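Long-range contacts in mandelate racemase/muconate lactonizing enzyme (Roseovarius nubinhibens, PDB 2QDD), which is of unknown function but, as a magnesium-binding member of the enolase superfamily, probably abstracts a proton next to a substrate carboxylate: residues L15-P20 and D31-T36; G297-A302 and D330-G335. All blocks are in the same frame, centred on the assembly; numbering follows the deposited sequence.

Interaction 1. Residues L15-P20 and D31-T36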
loop_
_atom_site.group_PDB
_atom_site.type_symbol
_atom_site.label_atom_id
_atom_site.label_comp_id
_atom_site.label_asym_id
_atom_site.label_seq_id
_atom_site.Cartn_x
_atom_site.Cartn_y
_atom_site.Cartn_z
ATOM N N LEU A 15 -48.229 -13.541 -1.434
ATOM C CA LEU A 15 -47.739 -14.851 -1.012
ATOM C C LEU A 15 -47.528 -14.908 0.494
ATOM O O LEU A 15 -46.523 -14.400 0.991
ATOM C CB LEU A 15 -46.428 -15.205 -1.713
ATOM C CG LEU A 15 -46.306 -15.178 -3.230
ATOM C CD1 LEU A 15 -44.834 -15.216 -3.557
ATOM C CD2 LEU A 15 -47.028 -16.367 -3.854
ATOM N N PRO A 16 -48.467 -15.537 1.223
ATOM C CA PRO A 16 -48.308 -15.646 2.672
ATOM C C PRO A 16 -47.142 -16.558 3.037
ATOM O O PRO A 16 -46.900 -17.561 2.360
ATOM C CB PRO A 16 -49.639 -16.251 3.132
ATOM C CG PRO A 16 -50.166 -16.968 1.938
ATOM C CD PRO A 16 -49.706 -16.180 0.747
ATOM N N LEU A 17 -46.413 -16.185 4.081
ATOM C CA LEU A 17 -45.357 -17.027 4.625
ATOM C C LEU A 17 -45.932 -18.084 5.561
ATOM O O LEU A 17 -46.944 -17.850 6.227
ATOM C CB LEU A 17 -44.315 -16.178 5.362
ATOM C CG LEU A 17 -43.579 -15.098 4.559
ATOM C CD1 LEU A 17 -42.901 -14.128 5.503
ATOM C CD2 LEU A 17 -42.572 -15.699 3.593
ATOM N N ALA A 18 -45.275 -19.241 5.594
ATOM C CA ALA A 18 -45.565 -20.297 6.563
ATOM C C ALA A 18 -45.252 -19.877 8.004
ATOM O O ALA A 18 -46.016 -20.181 8.921
ATOM C CB ALA A 18 -44.802 -21.568 6.198
ATOM N N LYS A 19 -44.128 -19.185 8.194
ATOM C CA LYS A 19 -43.768 -18.616 9.496
ATOM C C LYS A 19 -43.697 -17.085 9.431
ATOM O O LYS A 19 -42.671 -16.528 9.031
ATOM C CB LYS A 19 -42.435 -19.188 10.005
ATOM C CG LYS A 19 -42.341 -20.712 10.030
ATOM C CD LYS A 19 -43.001 -21.309 11.269
ATOM C CE LYS A 19 -42.852 -22.825 11.298
ATOM N NZ LYS A 19 -43.671 -23.501 10.253
ATOM N N PRO A 20 -44.796 -16.400 9.808
ATOM C CA PRO A 20 -44.739 -14.960 10.075
ATOM C C PRO A 20 -43.857 -14.632 11.280
ATOM O O PRO A 20 -43.798 -15.410 12.237
ATOM C CB PRO A 20 -46.204 -14.596 10.371
ATOM C CG PRO A 20 -47.010 -15.714 9.797
ATOM C CD PRO A 20 -46.161 -16.930 9.979
ATOM N N ASP A 31 -45.606 -10.774 7.106
ATOM C CA ASP A 31 -46.708 -11.714 6.970
ATOM C C ASP A 31 -46.631 -12.408 5.618
ATOM O O ASP A 31 -46.996 -13.576 5.482
ATOM C CB ASP A 31 -48.033 -10.949 7.069
ATOM C CG ASP A 31 -49.035 -11.619 7.989
ATOM O OD1 ASP A 31 -48.680 -11.922 9.151
ATOM O OD2 ASP A 31 -50.187 -11.828 7.555
ATOM N N ARG A 32 -46.157 -11.669 4.620
ATOM C CA ARG A 32 -46.355 -12.031 3.223
ATOM C C ARG A 32 -45.346 -11.352 2.300
ATOM O O ARG A 32 -44.704 -10.364 2.676
ATOM C CB ARG A 32 -47.785 -11.707 2.774
ATOM C CG ARG A 32 -48.226 -10.267 3.038
ATOM C CD ARG A 32 -49.677 -10.189 3.505
ATOM N NE ARG A 32 -50.503 -11.250 2.931
ATOM C CZ ARG A 32 -51.317 -12.035 3.631
ATOM N NH1 ARG A 32 -52.020 -12.974 3.010
ATOM N NH2 ARG A 32 -51.436 -11.881 4.945
ATOM N N LEU A 33 -45.224 -11.887 1.089
ATOM C CA LEU A 33 -44.316 -11.340 0.094
ATOM C C LEU A 33 -45.079 -10.769 -1.093
ATOM O O LEU A 33 -46.085 -11.330 -1.525
ATOM C CB LEU A 33 -43.320 -12.405 -0.375
ATOM C CG LEU A 33 -42.290 -12.949 0.621
ATOM C CD1 LEU A 33 -41.352 -13.911 -0.076
ATOM C CD2 LEU A 33 -41.494 -11.845 1.303
ATOM N N ASP A 34 -44.589 -9.646 -1.605
ATOM C CA ASP A 34 -45.145 -8.999 -2.786
ATOM C C ASP A 34 -44.306 -9.450 -3.978
ATOM O O ASP A 34 -43.230 -8.900 -4.247
ATOM C CB ASP A 34 -45.094 -7.470 -2.596
ATOM C CG ASP A 34 -45.629 -6.683 -3.791
ATOM O OD1 ASP A 34 -46.080 -5.537 -3.569
ATOM O OD2 ASP A 34 -45.583 -7.158 -4.945
ATOM N N SER A 35 -44.809 -10.459 -4.683
ATOM C CA SER A 35 -44.138 -10.987 -5.859
ATOM C C SER A 35 -44.696 -10.387 -7.138
ATOM O O SER A 35 -45.894 -10.150 -7.255
ATOM C CB SER A 35 -44.263 -12.508 -5.909
ATOM O OG SER A 35 -43.497 -13.039 -6.970
ATOM N N THR A 36 -43.808 -10.149 -8.092
ATOM C CA THR A 36 -44.189 -9.746 -9.430
ATOM C C THR A 36 -43.815 -10.870 -10.390
ATOM O O THR A 36 -42.656 -11.287 -10.436
ATOM C CB THR A 36 -43.465 -8.443 -9.830
ATOM O OG1 THR A 36 -43.794 -7.412 -8.894
ATOM C CG2 THR A 36 -43.873 -7.992 -11.216
#
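Three backbone hydrogen bonds set the register between Leu15-Pro20 and Asp31-Thr36, which run antiparallel with 145° between the axes of strands 15-17 and 31-36. Leu15 and Leu33 form the hydrogen-bonded pair: Leu15 N donates to Leu33 O at 3.1 Å within the carbonyl plane, and Leu33 N donates to Leu15 O at 2.8 Å from above the plane of that carbonyl. The straightest of the three is Leu17 N to Asp31 O, 3.0 Å and 176° at the hydrogen, lying on a lone pair. Pro16 and Arg32 form the non-hydrogen-bonded pair between these links, so the proline's lack of an N-H costs no bond to the partner strand.

The tight side is the one carrying Leu15 and Leu33. Leu17 CD2 meets Leu33 CG at 4.1 Å, the two side chains crossing at about a right angle. Leu15 CD1 reaches across to the partner strand, two residues beyond its pair Leu33, to touch Ser35 CB at 3.6 Å. The buried hydroxyl of Ser35 is satisfied by Glu51.

The other side is looser and polar. Arg32 starts in the crowded position between N and carbonyl carbon (chi1 53°) and bends twice more, which puts NH1 obliquely near Pro16 CB at 4.1 Å. Arg32 NE forms a salt bridge with Asp14, while Arg32 NH2 lies 2.9 Å from Asp31 OD2 in a second one. The guanidinium is thus held at two points although Arg32 itself is exposed.

These strands, 5-22 and 29-42, form a beta hairpin in the N-terminal antiparallel sheet. Leu33 packs on Cys53 and Trp55, Leu15 on Thr299, and Asp34 and Thr36 touch helix 64-78.

Interaction 2. Residues G297-A302 and D330-G335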
loop_
_atom_site.group_PDB
_atom_site.type_symbol
_atom_site.label_atom_id
_atom_site.label_comp_id
_atom_site.label_asym_id
_atom_site.label_seq_id
_atom_site.Cartn_x
_atom_site.Cartn_y
_atom_site.Cartn_z
ATOM N N GLY A 297 -36.082 -14.300 -2.621
ATOM C CA GLY A 297 -37.311 -14.903 -2.128
ATOM C C GLY A 297 -38.283 -15.215 -3.242
ATOM O O GLY A 297 -37.984 -15.005 -4.425
ATOM N N GLY A 298 -39.448 -15.725 -2.855
ATOM C CA GLY A 298 -40.556 -15.920 -3.781
ATOM C C GLY A 298 -40.746 -17.356 -4.210
ATOM O O GLY A 298 -40.325 -18.285 -3.516
ATOM N N THR A 299 -41.378 -17.531 -5.365
ATOM C CA THR A 299 -41.918 -18.825 -5.752
ATOM C C THR A 299 -40.845 -19.683 -6.406
ATOM O O THR A 299 -39.712 -19.233 -6.614
ATOM C CB THR A 299 -43.118 -18.695 -6.721
ATOM O OG1 THR A 299 -42.649 -18.351 -8.030
ATOM C CG2 THR A 299 -44.115 -17.652 -6.244
ATOM N N ALA A 300 -41.231 -20.912 -6.752
ATOM C CA ALA A 300 -40.370 -21.849 -7.468
ATOM C C ALA A 300 -39.939 -21.365 -8.855
ATOM O O ALA A 300 -39.067 -21.969 -9.469
ATOM C CB ALA A 300 -41.037 -23.226 -7.552
ATOM N N LEU A 301 -40.541 -20.278 -9.338
ATOM C CA LEU A 301 -40.141 -19.668 -10.603
ATOM C C LEU A 301 -38.758 -18.987 -10.514
ATOM O O LEU A 301 -37.849 -19.329 -11.275
ATOM C CB LEU A 301 -41.226 -18.709 -11.125
ATOM C CG LEU A 301 -41.047 -18.066 -12.511
ATOM C CD1 LEU A 301 -40.761 -19.080 -13.572
ATOM C CD2 LEU A 301 -42.220 -17.228 -12.934
ATOM N N ALA A 302 -38.609 -18.049 -9.579
ATOM C CA ALA A 302 -37.301 -17.483 -9.215
ATOM C C ALA A 302 -36.284 -18.522 -8.718
ATOM O O ALA A 302 -35.112 -18.466 -9.090
ATOM C CB ALA A 302 -37.470 -16.367 -8.180
ATOM N N ASP A 330 -48.511 -20.738 0.290
ATOM C CA ASP A 330 -49.212 -20.912 -0.983
ATOM C C ASP A 330 -48.271 -21.352 -2.113
ATOM O O ASP A 330 -47.057 -21.148 -2.034
ATOM C CB ASP A 330 -49.932 -19.615 -1.369
ATOM C CG ASP A 330 -51.336 -19.857 -1.901
ATOM O OD1 ASP A 330 -51.531 -20.808 -2.693
ATOM O OD2 ASP A 330 -52.247 -19.086 -1.529
ATOM N N ASP A 331 -48.842 -21.956 -3.155
ATOM C CA ASP A 331 -48.107 -22.313 -4.372
ATOM C C ASP A 331 -48.965 -21.994 -5.602
ATOM O O ASP A 331 -50.004 -22.625 -5.816
ATOM C CB ASP A 331 -47.728 -23.803 -4.348
ATOM C CG ASP A 331 -46.683 -24.184 -5.405
ATOM O OD1 ASP A 331 -46.360 -23.380 -6.308
ATOM O OD2 ASP A 331 -46.185 -25.326 -5.331
ATOM N N PRO A 332 -48.537 -21.001 -6.404
ATOM C CA PRO A 332 -49.172 -20.633 -7.673
ATOM C C PRO A 332 -48.722 -21.445 -8.896
ATOM O O PRO A 332 -49.325 -21.323 -9.969
ATOM C CB PRO A 332 -48.756 -19.174 -7.841
ATOM C CG PRO A 332 -47.409 -19.121 -7.221
ATOM C CD PRO A 332 -47.400 -20.113 -6.090
ATOM N N ILE A 333 -47.671 -22.249 -8.742
ATOM C CA ILE A 333 -47.199 -23.132 -9.815
ATOM C C ILE A 333 -46.957 -24.570 -9.319
ATOM O O ILE A 333 -45.808 -25.026 -9.274
ATOM C CB ILE A 333 -45.937 -22.561 -10.527
ATOM C CG1 ILE A 333 -44.974 -21.918 -9.519
ATOM C CG2 ILE A 333 -46.335 -21.543 -11.594
ATOM C CD1 ILE A 333 -43.561 -21.798 -10.024
ATOM N N PRO A 334 -48.041 -25.293 -8.947
ATOM C CA PRO A 334 -47.898 -26.584 -8.261
ATOM C C PRO A 334 -47.290 -27.647 -9.170
ATOM O O PRO A 334 -47.607 -27.693 -10.364
ATOM C CB PRO A 334 -49.344 -26.962 -7.908
ATOM C CG PRO A 334 -50.132 -25.701 -8.054
ATOM C CD PRO A 334 -49.463 -24.962 -9.155
ATOM N N GLY A 335 -46.394 -28.458 -8.612
ATOM C CA GLY A 335 -45.700 -29.505 -9.363
ATOM C C GLY A 335 -44.766 -29.022 -10.463
ATOM O O GLY A 335 -44.398 -29.793 -11.357
HETATM O O HOH W 1 -43.887 -21.849 -5.631
#
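The Asp331 carboxylate is approached over both faces at OD1: Ile333 N donates at 3.0 Å from 41° above the plane, and a water lies over the opposite face, donating to OD1 at 3.0 Å. The other oxygen, OD2, forms a salt bridge with Arg339. The same water accepts from Ala300 N, also at 3.0 Å, so a single bridge joins the first turn of the helix to the loop.

The apolar contact is made by two side-chain tips. Ile333 has CG1 in the crowded position between N and carbonyl carbon (chi1 40°) and the chain extended beyond it, which carries CD1 to the start of the helix: 3.8 Å from Ala300 CB and 3.4 Å from Leu301 N. Beside it, Thr299 CG2 touches Pro332 CG at 3.7 Å, methyl against ring carbon, the two groups crossing obliquely.

The other branch of Thr299, the hydroxyl, does the polar work: at chi1 75° Thr299 OG1 accepts from Leu301 N at 3.1 Å, a capping bond, and it is also hydrogen-bonded to Glu51 and Tyr37. An alanine here would probably loosen the helix start, because the capping oxygen and its links to Glu51 and Tyr37 would go, along with the methyl that packs on Pro332.

Two local motifs thus face each other: an N-cap at Thr299 opening helix 300-311, and an Asx turn in which Asp331 OD1 takes the N-H two residues on. They belong to the modified TIM barrel of the enolase superfamily, where this helix follows barrel strand 290-293.

In the fold
Interaction 1 closes in the N-terminal domain before interaction 2 opens in the barrel domain, yet their centres are 11 Å apart and they touch. Leu15 CD1 packs on Thr299 CG2 at 3.7 Å, and Pro16 CD on Asp330 CB at 4.0 Å. Backbone bonds from Pro16 to Ala329 and from Ala18 to His327 further join strand 5-22 to the loop before 330-335. Glu51, on strand 47-52 of the hairpin's sheet, holds both: OE2 bonds Ser35 and OE1 bonds Thr299. Together the contacts mark the interface where the alpha+beta domain meets the barrel, an association characteristic of this superfamily, away from the magnesium ligands.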